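Local coordinates for LipS lipolytic enzyme (Unidentified, PDB 4FBL), which is a thermostable, metagenome-derived lipase of the alpha/beta hydrolase fold that probably hydrolyses the ester bonds of lipids, at residues Gly90-Trp104 and Tyr192-Ile206. Sequence-based numbering, arbitrary orientation.
Sequences GTTPAEMAASTASDW and YPVTPVPAIKHLITI
Tyr-192 reaches across to Thr-91, whose backbone N donates to its OH at 2.9 Å with an N-H...O angle of 153°; the same hydroxyl is hydrogen-bonded to the carbonyl of Gly-88. The phenol ring lies against Pro-93, whose CG stands 4.1 Å from the ring centroid and 24° off the normal, a CH-pi contact over one face.

Met-96 can be followed outward. With CG anti to the backbone N (chi1 -171°) and the chain extended beyond it, CB meets Tyr-192 CE2, and CG passes CG of Pro-196. SD sits 3.7 Å from Pro-196 CG and, in plane at the edge of the Tyr-192 ring, makes a Met-aromatic contact. CE ends 3.9 Å from Ala-199 CB.

Farther along, the imidazole of His-202 is sandwiched: CG of Lys-201 lies over one face, and Thr-100 CA over the other, 3.6 Å from the centroid. His-202 CB packs 3.5 Å from Trp-104 CZ3, while Ala-101 CB meets Ile-206 CD1 at 3.6 Å.

A phenylalanine here would probably leave Thr-91 N and the Gly-88 carbonyl without their shared partner. Strand 194-196 and helix 200-213 belong to the insertion between core strands 147-151 and 221-226, consistent with an alpha/beta-hydrolase cap, here packed on the region after strand 80-83. The chemistry is largely apolar, with the phenol hydroxyl as its polar tie.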
ATOM      1  N   GLY C  90      14.749   1.447  17.451  1.00 22.37           N
ATOM      2  CA  GLY C  90      15.700   1.336  18.603  1.00 22.95           C
ATOM      3  C   GLY C  90      16.147   2.695  19.174  1.00 24.83           C
ATOM      4  O   GLY C  90      17.280   2.808  19.692  1.00 24.97           O
ATOM      5  N   THR C  91      15.308   3.747  19.028  1.00 24.41           N
ATOM      6  CA  THR C  91      15.506   5.111  19.672  1.00 24.67           C
ATOM      7  C   THR C  91      14.221   5.403  20.497  1.00 25.18           C
ATOM      8  O   THR C  91      14.089   4.915  21.620  1.00 24.09           O
ATOM      9  CB  THR C  91      15.797   6.170  18.663  1.00 24.55           C
ATOM     10  OG1 THR C  91      14.719   6.275  17.693  1.00 25.42           O
ATOM     11  CG2 THR C  91      17.076   5.822  17.919  1.00 27.33           C
ATOM     12  N   THR C  92      13.212   6.052  19.910  1.00 25.78           N
ATOM     13  CA  THR C  92      11.976   6.260  20.642  1.00 26.59           C
ATOM     14  C   THR C  92      10.794   6.099  19.698  1.00 27.82           C
ATOM     15  O   THR C  92      10.973   6.327  18.483  1.00 27.03           O
ATOM     16  CB  THR C  92      11.921   7.686  21.231  1.00 26.04           C
ATOM     17  OG1 THR C  92      11.844   8.687  20.188  1.00 24.60           O
ATOM     18  CG2 THR C  92      13.135   7.955  22.112  1.00 28.37           C
ATOM     19  N   PRO C  93       9.603   5.713  20.251  1.00 27.70           N
ATOM     20  CA  PRO C  93       8.431   5.604  19.409  1.00 27.98           C
ATOM     21  C   PRO C  93       8.099   6.930  18.726  1.00 27.33           C
ATOM     22  O   PRO C  93       7.630   6.899  17.548  1.00 26.34           O
ATOM     23  CB  PRO C  93       7.308   5.127  20.369  1.00 28.19           C
ATOM     24  CG  PRO C  93       8.114   4.389  21.502  1.00 28.29           C
ATOM     25  CD  PRO C  93       9.329   5.240  21.636  1.00 27.20           C
ATOM     26  N   ALA C  94       8.373   8.056  19.381  1.00 26.53           N
ATOM     27  CA  ALA C  94       8.225   9.395  18.714  1.00 27.50           C
ATOM     28  C   ALA C  94       9.075   9.592  17.456  1.00 26.90           C
ATOM     29  O   ALA C  94       8.646  10.211  16.457  1.00 25.29           O
ATOM     30  CB  ALA C  94       8.525  10.580  19.700  1.00 27.66           C
ATOM     31  N   GLU C  95      10.323   9.151  17.491  1.00 27.85           N
ATOM     32  CA  GLU C  95      11.110   9.218  16.261  1.00 26.52           C
ATOM     33  C   GLU C  95      10.564   8.265  15.120  1.00 25.06           C
ATOM     34  O   GLU C  95      10.506   8.634  13.912  1.00 23.63           O
ATOM     35  CB  GLU C  95      12.582   9.006  16.572  1.00 28.33           C
ATOM     36  CG  GLU C  95      13.370   9.170  15.276  1.00 37.96           C
ATOM     37  CD  GLU C  95      14.884   8.895  15.352  1.00 44.08           C
ATOM     38  OE1 GLU C  95      15.596   9.921  15.133  1.00 49.42           O
ATOM     39  OE2 GLU C  95      15.343   7.704  15.553  1.00 39.10           O
ATOM     40  N   MET C  96      10.130   7.079  15.495  1.00 22.45           N
ATOM     41  CA  MET C  96       9.461   6.192  14.542  1.00 22.22           C
ATOM     42  C   MET C  96       8.134   6.796  13.878  1.00 24.89           C
ATOM     43  O   MET C  96       7.821   6.558  12.679  1.00 21.64           O
ATOM     44  CB  MET C  96       9.167   4.848  15.210  1.00 21.40           C
ATOM     45  CG  MET C  96       8.656   3.800  14.185  1.00 17.23           C
ATOM     46  SD  MET C  96       8.139   2.244  14.864  1.00 22.28           S
ATOM     47  CE  MET C  96       7.376   1.564  13.411  1.00 14.45           C
ATOM     48  N   ALA C  97       7.385   7.590  14.672  1.00 25.84           N
ATOM     49  CA  ALA C  97       6.149   8.269  14.205  1.00 25.73           C
ATOM     50  C   ALA C  97       6.483   9.201  13.079  1.00 24.26           C
ATOM     51  O   ALA C  97       5.631   9.455  12.224  1.00 24.77           O
ATOM     52  CB  ALA C  97       5.460   9.085  15.419  1.00 24.22           C
ATOM     53  N   ALA C  98       7.695   9.774  13.096  1.00 25.11           N
ATOM     54  CA  ALA C  98       8.137  10.702  12.044  1.00 25.83           C
ATOM     55  C   ALA C  98       8.884  10.021  10.834  1.00 25.65           C
ATOM     56  O   ALA C  98       9.347  10.703   9.930  1.00 25.94           O
ATOM     57  CB  ALA C  98       9.021  11.869  12.654  1.00 23.57           C
ATOM     58  N   SER C  99       8.931   8.686  10.797  1.00 24.70           N
ATOM     59  CA  SER C  99       9.744   7.937   9.834  1.00 24.39           C
ATOM     60  C   SER C  99       8.825   7.332   8.800  1.00 23.74           C
ATOM     61  O   SER C  99       7.662   7.021   9.092  1.00 22.05           O
ATOM     62  CB  SER C  99      10.485   6.808  10.581  1.00 24.32           C
ATOM     63  OG  SER C  99      11.388   7.352  11.546  1.00 26.43           O
ATOM     64  N   THR C 100       9.326   7.203   7.579  1.00 22.63           N
ATOM     65  CA  THR C 100       8.488   6.753   6.514  1.00 21.57           C
ATOM     66  C   THR C 100       9.038   5.506   5.728  1.00 21.57           C
ATOM     67  O   THR C 100      10.242   5.129   5.850  1.00 21.35           O
ATOM     68  CB  THR C 100       8.329   7.916   5.525  1.00 21.33           C
ATOM     69  OG1 THR C 100       9.572   8.131   4.877  1.00 20.77           O
ATOM     70  CG2 THR C 100       7.941   9.283   6.188  1.00 22.21           C
ATOM     71  N   ALA C 101       8.206   4.979   4.821  1.00 20.13           N
ATOM     72  CA  ALA C 101       8.677   3.993   3.853  1.00 19.16           C
ATOM     73  C   ALA C 101       9.785   4.508   2.909  1.00 20.15           C
ATOM     74  O   ALA C 101      10.623   3.674   2.508  1.00 19.43           O
ATOM     75  CB  ALA C 101       7.534   3.352   3.076  1.00 17.63           C
ATOM     76  N   SER C 102       9.817   5.805   2.534  1.00 18.42           N
ATOM     77  CA  SER C 102      10.975   6.329   1.821  1.00 19.65           C
ATOM     78  C   SER C 102      12.259   6.190   2.653  1.00 18.00           C
ATOM     79  O   SER C 102      13.325   5.845   2.105  1.00 20.85           O
ATOM     80  CB  SER C 102      10.788   7.807   1.353  1.00 19.34           C
ATOM     81  OG  SER C 102       9.607   7.797   0.527  1.00 23.61           O
ATOM     82  N   ASP C 103      12.205   6.535   3.925  1.00 18.85           N
ATOM     83  CA  ASP C 103      13.337   6.319   4.824  1.00 19.83           C
ATOM     84  C   ASP C 103      13.765   4.845   4.789  1.00 20.17           C
ATOM     85  O   ASP C 103      14.929   4.581   4.669  1.00 19.70           O
ATOM     86  CB  ASP C 103      12.968   6.652   6.287  1.00 21.12           C
ATOM     87  CG  ASP C 103      12.644   8.182   6.502  1.00 24.24           C
ATOM     88  OD1 ASP C 103      13.134   9.022   5.765  1.00 27.59           O
ATOM     89  OD2 ASP C 103      11.888   8.551   7.399  1.00 25.06           O
ATOM     90  N   TRP C 104      12.856   3.897   4.955  1.00 17.81           N
ATOM     91  CA  TRP C 104      13.271   2.522   5.153  1.00 19.40           C
ATOM     92  C   TRP C 104      13.816   1.874   3.900  1.00 19.56           C
ATOM     93  O   TRP C 104      14.705   1.027   3.965  1.00 19.63           O
ATOM     94  CB  TRP C 104      12.166   1.629   5.776  1.00 16.23           C
ATOM     95  CG  TRP C 104      11.705   2.235   7.113  1.00 20.00           C
ATOM     96  CD1 TRP C 104      12.464   2.967   7.986  1.00 18.93           C
ATOM     97  CD2 TRP C 104      10.356   2.265   7.638  1.00 17.02           C
ATOM     98  NE1 TRP C 104      11.707   3.422   9.055  1.00 17.18           N
ATOM     99  CE2 TRP C 104      10.403   3.018   8.862  1.00 17.74           C
ATOM    100  CE3 TRP C 104       9.120   1.779   7.161  1.00 15.59           C
ATOM    101  CZ2 TRP C 104       9.272   3.265   9.646  1.00 14.11           C
ATOM    102  CZ3 TRP C 104       7.938   2.020   7.960  1.00 15.21           C
ATOM    103  CH2 TRP C 104       8.054   2.719   9.207  1.00 14.51           C
ATOM    104  N   TYR C 192       9.622  -1.868  20.423  1.00 27.51           N
ATOM    105  CA  TYR C 192       8.917  -0.823  21.212  1.00 25.30           C
ATOM    106  C   TYR C 192       7.690  -1.476  21.866  1.00 24.58           C
ATOM    107  O   TYR C 192       7.099  -2.404  21.318  1.00 25.02           O
ATOM    108  CB  TYR C 192       8.485   0.364  20.326  1.00 23.11           C
ATOM    109  CG  TYR C 192       9.591   1.208  19.760  1.00 24.85           C
ATOM    110  CD1 TYR C 192      10.621   1.704  20.566  1.00 22.88           C
ATOM    111  CD2 TYR C 192       9.582   1.584  18.376  1.00 24.13           C
ATOM    112  CE1 TYR C 192      11.600   2.569  20.054  1.00 22.90           C
ATOM    113  CE2 TYR C 192      10.590   2.391  17.846  1.00 22.93           C
ATOM    114  CZ  TYR C 192      11.598   2.899  18.660  1.00 24.23           C
ATOM    115  OH  TYR C 192      12.596   3.729  18.098  1.00 20.61           O
ATOM    116  N   PRO C 193       7.333  -1.008  23.083  1.00 25.83           N
ATOM    117  CA  PRO C 193       6.246  -1.492  23.877  1.00 26.46           C
ATOM    118  C   PRO C 193       4.847  -0.983  23.356  1.00 28.15           C
ATOM    119  O   PRO C 193       3.775  -1.499  23.796  1.00 26.66           O
ATOM    120  CB  PRO C 193       6.574  -0.925  25.279  1.00 27.75           C
ATOM    121  CG  PRO C 193       7.218   0.398  24.997  1.00 25.88           C
ATOM    122  CD  PRO C 193       8.126   0.018  23.795  1.00 24.09           C
ATOM    123  N   VAL C 194       4.904  -0.032  22.409  1.00 27.77           N
ATOM    124  CA  VAL C 194       3.717   0.588  21.784  1.00 28.46           C
ATOM    125  C   VAL C 194       3.935   0.623  20.227  1.00 29.67           C
ATOM    126  O   VAL C 194       5.113   0.641  19.720  1.00 28.13           O
ATOM    127  CB  VAL C 194       3.460   2.041  22.329  1.00 27.16           C
ATOM    128  CG1 VAL C 194       3.249   2.025  23.866  1.00 28.12           C
ATOM    129  CG2 VAL C 194       4.620   3.045  22.004  1.00 26.94           C
ATOM    130  N   THR C 195       2.821   0.597  19.489  1.00 29.13           N
ATOM    131  CA  THR C 195       2.823   0.935  18.039  1.00 28.48           C
ATOM    132  C   THR C 195       2.473   2.412  17.764  1.00 27.14           C
ATOM    133  O   THR C 195       1.373   2.869  18.143  1.00 27.80           O
ATOM    134  CB  THR C 195       1.795   0.094  17.401  1.00 28.91           C
ATOM    135  OG1 THR C 195       2.122  -1.274  17.675  1.00 32.21           O
ATOM    136  CG2 THR C 195       1.740   0.380  15.874  1.00 31.39           C
ATOM    137  N   PRO C 196       3.418   3.195  17.207  1.00 25.91           N
ATOM    138  CA  PRO C 196       3.133   4.587  16.857  1.00 25.71           C
ATOM    139  C   PRO C 196       2.236   4.622  15.578  1.00 25.85           C
ATOM    140  O   PRO C 196       2.631   4.211  14.462  1.00 24.52           O
ATOM    141  CB  PRO C 196       4.496   5.179  16.483  1.00 24.05           C
ATOM    142  CG  PRO C 196       5.455   4.099  16.682  1.00 27.43           C
ATOM    143  CD  PRO C 196       4.777   2.801  16.783  1.00 24.87           C
ATOM    144  N   VAL C 197       1.005   5.052  15.795  1.00 25.08           N
ATOM    145  CA  VAL C 197      -0.047   5.086  14.742  1.00 22.25           C
ATOM    146  C   VAL C 197       0.349   5.712  13.397  1.00 19.52           C
ATOM    147  O   VAL C 197       0.109   5.091  12.349  1.00 19.67           O
ATOM    148  CB  VAL C 197      -1.343   5.666  15.357  1.00 21.93           C
ATOM    149  CG1 VAL C 197      -2.419   5.979  14.247  1.00 18.53           C
ATOM    150  CG2 VAL C 197      -1.887   4.652  16.248  1.00 21.04           C
ATOM    151  N   PRO C 198       1.011   6.873  13.412  1.00 18.87           N
ATOM    152  CA  PRO C 198       1.295   7.416  12.083  1.00 20.40           C
ATOM    153  C   PRO C 198       2.215   6.554  11.201  1.00 20.00           C
ATOM    154  O   PRO C 198       2.312   6.879  10.029  1.00 21.56           O
ATOM    155  CB  PRO C 198       2.013   8.738  12.366  1.00 19.51           C
ATOM    156  CG  PRO C 198       1.491   9.119  13.745  1.00 21.43           C
ATOM    157  CD  PRO C 198       1.413   7.816  14.464  1.00 20.45           C
ATOM    158  N   ALA C 199       2.934   5.573  11.782  1.00 17.16           N
ATOM    159  CA  ALA C 199       3.976   4.869  11.016  1.00 15.85           C
ATOM    160  C   ALA C 199       3.220   3.771  10.337  1.00 14.74           C
ATOM    161  O   ALA C 199       3.737   3.198   9.431  1.00 13.52           O
ATOM    162  CB  ALA C 199       5.123   4.309  11.913  1.00 15.14           C
ATOM    163  N   ILE C 200       1.997   3.438  10.797  1.00 15.69           N
ATOM    164  CA  ILE C 200       1.239   2.271  10.207  1.00 14.62           C
ATOM    165  C   ILE C 200       0.998   2.297   8.652  1.00 15.91           C
ATOM    166  O   ILE C 200       1.072   1.246   7.957  1.00 13.69           O
ATOM    167  CB  ILE C 200      -0.153   2.051  10.923  1.00 16.29           C
ATOM    168  CG1 ILE C 200       0.088   1.694  12.459  1.00 17.91           C
ATOM    169  CG2 ILE C 200      -1.040   1.083  10.124  1.00 15.96           C
ATOM    170  CD1 ILE C 200      -1.205   1.527  13.337  1.00 18.51           C
ATOM    171  N   LYS C 201       0.757   3.487   8.130  1.00 15.56           N
ATOM    172  CA  LYS C 201       0.494   3.620   6.678  1.00 16.13           C
ATOM    173  C   LYS C 201       1.735   3.094   5.828  1.00 17.59           C
ATOM    174  O   LYS C 201       1.576   2.363   4.828  1.00 16.26           O
ATOM    175  CB  LYS C 201       0.106   5.068   6.346  1.00 14.78           C
ATOM    176  CG  LYS C 201       1.213   6.064   6.396  1.00 18.59           C
ATOM    177  CD  LYS C 201       0.806   7.529   6.105  1.00 20.15           C
ATOM    178  CE  LYS C 201      -0.101   8.112   7.207  1.00 24.37           C
ATOM    179  NZ  LYS C 201       0.639   8.498   8.479  1.00 25.13           N
ATOM    180  N   HIS C 202       2.935   3.372   6.338  1.00 15.65           N
ATOM    181  CA  HIS C 202       4.201   2.899   5.733  1.00 16.31           C
ATOM    182  C   HIS C 202       4.416   1.426   5.788  1.00 17.15           C
ATOM    183  O   HIS C 202       4.993   0.864   4.833  1.00 19.56           O
ATOM    184  CB  HIS C 202       5.301   3.687   6.433  1.00 13.70           C
ATOM    185  CG  HIS C 202       5.114   5.140   6.178  1.00 15.55           C
ATOM    186  ND1 HIS C 202       4.860   6.087   7.166  1.00 20.05           N
ATOM    187  CD2 HIS C 202       5.133   5.813   5.003  1.00 12.47           C
ATOM    188  CE1 HIS C 202       4.715   7.278   6.607  1.00 12.92           C
ATOM    189  NE2 HIS C 202       4.902   7.141   5.289  1.00 21.23           N
ATOM    190  N   LEU C 203       3.991   0.751   6.864  1.00 19.15           N
ATOM    191  CA  LEU C 203       4.036  -0.685   6.844  1.00 18.37           C
ATOM    192  C   LEU C 203       3.223  -1.252   5.718  1.00 18.65           C
ATOM    193  O   LEU C 203       3.638  -2.218   5.008  1.00 19.05           O
ATOM    194  CB  LEU C 203       3.556  -1.273   8.176  1.00 18.66           C
ATOM    195  CG  LEU C 203       3.286  -2.785   8.325  1.00 18.65           C
ATOM    196  CD1 LEU C 203       4.467  -3.691   8.150  1.00 17.98           C
ATOM    197  CD2 LEU C 203       2.606  -3.184   9.707  1.00 23.84           C
ATOM    198  N   ILE C 204       2.002  -0.749   5.550  1.00 19.07           N
ATOM    199  CA  ILE C 204       1.071  -1.333   4.544  1.00 17.78           C
ATOM    200  C   ILE C 204       1.628  -1.014   3.105  1.00 17.04           C
ATOM    201  O   ILE C 204       1.556  -1.869   2.218  1.00 18.88           O
ATOM    202  CB  ILE C 204      -0.383  -0.693   4.719  1.00 17.77           C
ATOM    203  CG1 ILE C 204      -1.111  -1.359   5.919  1.00 18.77           C
ATOM    204  CG2 ILE C 204      -1.218  -0.983   3.494  1.00 17.29           C
ATOM    205  CD1 ILE C 204      -2.263  -0.534   6.557  1.00 17.78           C
ATOM    206  N   THR C 205       2.203   0.167   2.937  1.00 16.46           N
ATOM    207  CA  THR C 205       2.728   0.618   1.635  1.00 18.22           C
ATOM    208  C   THR C 205       3.842  -0.368   1.170  1.00 19.42           C
ATOM    209  O   THR C 205       3.815  -0.948   0.036  1.00 17.50           O
ATOM    210  CB  THR C 205       3.342   2.079   1.680  1.00 19.85           C
ATOM    211  OG1 THR C 205       2.311   3.061   1.967  1.00 19.55           O
ATOM    212  CG2 THR C 205       3.982   2.426   0.302  1.00 14.78           C
ATOM    213  N   ILE C 206       4.810  -0.626   2.088  1.00 19.13           N
ATOM    214  CA  ILE C 206       5.901  -1.541   1.756  1.00 18.01           C
ATOM    215  C   ILE C 206       5.349  -2.884   1.395  1.00 17.04           C
ATOM    216  O   ILE C 206       5.825  -3.497   0.421  1.00 18.19           O
ATOM    217  CB  ILE C 206       6.936  -1.765   2.941  1.00 18.81           C
ATOM    218  CG1 ILE C 206       7.640  -0.492   3.335  1.00 19.52           C
ATOM    219  CG2 ILE C 206       7.995  -2.857   2.503  1.00 22.16           C
ATOM    220  CD1 ILE C 206       8.459  -0.054   2.246  1.00 31.74           C
TER